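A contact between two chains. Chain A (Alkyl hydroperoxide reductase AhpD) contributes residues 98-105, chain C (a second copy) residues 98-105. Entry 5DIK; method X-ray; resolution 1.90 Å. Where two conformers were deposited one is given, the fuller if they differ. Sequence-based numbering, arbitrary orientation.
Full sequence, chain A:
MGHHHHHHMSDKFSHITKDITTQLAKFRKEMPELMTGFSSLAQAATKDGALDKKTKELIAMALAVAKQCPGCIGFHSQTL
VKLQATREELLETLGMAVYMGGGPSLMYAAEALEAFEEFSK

Chain A (98-105) VYMGGGPS
Chain C (98-105) VYMGGGPS

The two copies meet through the same eight residues, Val-Tyr-Met-Gly-Gly-Gly-Pro-Ser, in a nearly twofold-symmetric arrangement. Val A98 and Tyr A99, like Val C98 and Tyr C99, are helical; a glycine turn follows, and a second helix runs on through Pro A104 and Ser A105, and likewise Pro C104 and Ser C105. The turns pack antiparallel in register: Gly A102 CA lies 4.2 Å from Gly C102 CA, and Met A100 CA lies 4.7 Å from Gly C103 CA. Together the stretches bury 378 Å², summed over both sides.

The backbone can be built from its torsions. Val A98 and Tyr A99 have phi/psi -68/-42 and -56/-39, Met A100 leaves helical values at -95/10, Gly A101 sits at -146/-12, Gly A102 at 61/-150, and Gly A103 and Pro A104 are helical (-49/-50 and -58/-39). Chain C torsions agree within about five degrees. Val A98 O accepts from both Gly A102 N (2.8 Å) and Gly A101 N (3.2 Å), which ties the turn to the first helix; Val C98 O does the same with Gly C102 N and Gly C101 N, at equal distances.

Two reciprocal backbone hydrogen bonds join the chains. Gly A103 N donates to Tyr C99 O at 3.0 Å with an N-H...O angle of 160°, and Gly C103 N donates to Tyr A99 O at 3.1 Å and 157°. Each carbonyl also receives a CA-H...O contact, Gly A102 CA to Tyr C99 O at 3.4 Å and Gly C102 CA to Tyr A99 O at 3.5 Å. A second such pair links Gly A101 CA to Gly C101 O and Gly C101 CA to Gly A101 O, both 3.4 Å.

The glycines suit this close approach. At Gly A102 positive phi already favours glycine, and an ideal CB would point toward chain C, 2.4 Å from Tyr C99 O and 2.7 Å from Gly C101 N. At Gly A101 a CB would instead point away and strike Ser A105 OG at 1.9 Å. At Gly A103 it would be crowded by Pro A104 CD at 3.1 Å. The same constraints recur in chain C.

Apolar contacts lie beyond the backbone hydrogen bonds at the two ends of the contact. Met A100 and Met C100 contribute the largest areas (52 and 49 Å²), followed by Pro A104 and Pro C104 (37 Å² each). The methionines are m, m, m; their CA-to-CB bonds point away, yet this flexible side chain can bend its end to the apolar proline ring, which has no backbone N-H to satisfy: Met A100 SD is 4.2 Å from Pro C104 CD, and Pro A104 CG 4.2 Å from Met C100 CE. Each proline has a C-gamma exo pucker and a sideways CA-to-CB bond; Pro A104 CD lies 3.2 Å from Met C100 O, and Pro C104 CD 3.2 Å from Met A100 O. Tyr A99 (chi1 156°, t; chi2 55°) and Tyr C99 (158°, t; 52°) have CA-to-CB bonds that point away, but their ends come nearer: Tyr A99 CE1 is 5.0 Å from Gly C103 CA and Tyr C99 CE1 4.9 Å from Gly A103 CA.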

# COMPACT_ATOMS: atom_id res chain seq x y z
N VAL A 98 10.56 -1.52 -10.76
CA VAL A 98 11.62 -1.82 -9.78
C VAL A 98 12.27 -0.56 -9.26
O VAL A 98 12.52 -0.41 -8.05
CB VAL A 98 12.69 -2.78 -10.37
CG1 VAL A 98 13.83 -2.95 -9.41
CG2 VAL A 98 12.04 -4.13 -10.68
N TYR A 99 12.53 0.38 -10.15
CA TYR A 99 13.03 1.68 -9.76
C TYR A 99 12.09 2.37 -8.75
O TYR A 99 12.57 2.96 -7.77
CB TYR A 99 13.27 2.53 -11.01
CG TYR A 99 13.23 4.05 -10.83
CD1 TYR A 99 14.05 4.69 -9.90
CD2 TYR A 99 12.49 4.84 -11.69
CE1 TYR A 99 14.05 6.08 -9.76
CE2 TYR A 99 12.47 6.24 -11.58
CZ TYR A 99 13.24 6.85 -10.61
OH TYR A 99 13.23 8.22 -10.53
N MET A 100 10.78 2.24 -8.94
CA MET A 100 9.79 2.89 -8.05
C MET A 100 9.26 1.99 -6.93
O MET A 100 8.30 2.34 -6.26
CB MET A 100 8.60 3.38 -8.88
CG MET A 100 9.02 4.38 -9.93
SD MET A 100 9.34 5.90 -9.08
CE MET A 100 7.62 6.42 -8.79
N GLY A 101 9.86 0.81 -6.73
CA GLY A 101 9.33 -0.12 -5.73
C GLY A 101 10.35 -0.95 -5.00
O GLY A 101 10.03 -1.56 -4.01
N GLY A 102 11.60 -0.97 -5.48
CA GLY A 102 12.63 -1.78 -4.86
C GLY A 102 12.36 -3.28 -4.87
O GLY A 102 11.71 -3.84 -5.79
N GLY A 103 12.88 -3.95 -3.86
CA GLY A 103 12.86 -5.43 -3.76
C GLY A 103 11.51 -6.07 -4.01
O GLY A 103 11.40 -6.99 -4.85
N PRO A 104 10.46 -5.59 -3.34
CA PRO A 104 9.14 -6.17 -3.55
C PRO A 104 8.67 -6.12 -5.01
O PRO A 104 8.11 -7.11 -5.53
CB PRO A 104 8.24 -5.35 -2.63
CG PRO A 104 9.17 -4.99 -1.51
CD PRO A 104 10.48 -4.70 -2.16
N SER A 105 8.94 -5.00 -5.68
CA SER A 105 8.58 -4.89 -7.08
C SER A 105 9.42 -5.77 -7.98
O SER A 105 8.90 -6.28 -8.96
CB SER A 105 8.63 -3.45 -7.56
OG SER A 105 7.59 -2.72 -6.92
N VAL C 98 14.96 2.16 1.48
CA VAL C 98 15.11 2.50 0.06
C VAL C 98 15.32 1.25 -0.78
O VAL C 98 14.73 1.09 -1.85
CB VAL C 98 16.25 3.52 -0.16
CG1 VAL C 98 16.48 3.74 -1.64
CG2 VAL C 98 15.91 4.86 0.52
N TYR C 99 16.13 0.33 -0.27
CA TYR C 99 16.29 -0.98 -0.92
C TYR C 99 14.93 -1.70 -1.09
O TYR C 99 14.68 -2.28 -2.14
CB TYR C 99 17.33 -1.78 -0.12
CG TYR C 99 17.28 -3.27 -0.27
CD1 TYR C 99 17.28 -3.88 -1.53
CD2 TYR C 99 17.27 -4.08 0.85
CE1 TYR C 99 17.23 -5.27 -1.65
CE2 TYR C 99 17.23 -5.45 0.75
CZ TYR C 99 17.21 -6.04 -0.50
OH TYR C 99 17.17 -7.40 -0.55
N MET C 100 14.07 -1.63 -0.10
CA MET C 100 12.79 -2.32 -0.12
C MET C 100 11.63 -1.47 -0.63
O MET C 100 10.49 -1.91 -0.59
CB MET C 100 12.43 -2.80 1.30
CG MET C 100 13.43 -3.77 1.90
SD MET C 100 13.21 -5.34 1.10
CE MET C 100 11.66 -5.99 1.74
N GLY C 101 11.89 -0.26 -1.09
CA GLY C 101 10.79 0.62 -1.53
C GLY C 101 11.06 1.47 -2.75
O GLY C 101 10.15 2.06 -3.28
N GLY C 102 12.32 1.58 -3.18
CA GLY C 102 12.67 2.42 -4.29
C GLY C 102 12.42 3.91 -4.10
O GLY C 102 12.49 4.45 -2.98
N GLY C 103 12.12 4.57 -5.21
CA GLY C 103 11.97 6.04 -5.26
C GLY C 103 11.09 6.65 -4.20
O GLY C 103 11.52 7.56 -3.47
N PRO C 104 9.86 6.14 -4.06
CA PRO C 104 8.99 6.66 -3.02
C PRO C 104 9.59 6.61 -1.60
O PRO C 104 9.44 7.58 -0.82
CB PRO C 104 7.75 5.78 -3.13
CG PRO C 104 7.73 5.41 -4.60
CD PRO C 104 9.16 5.17 -4.94
N SER C 105 10.27 5.51 -1.27
CA SER C 105 10.89 5.38 0.04
C SER C 105 12.06 6.34 0.20
O SER C 105 12.29 6.82 1.29
CB SER C 105 11.32 3.96 0.35
OG SER C 105 10.16 3.14 0.54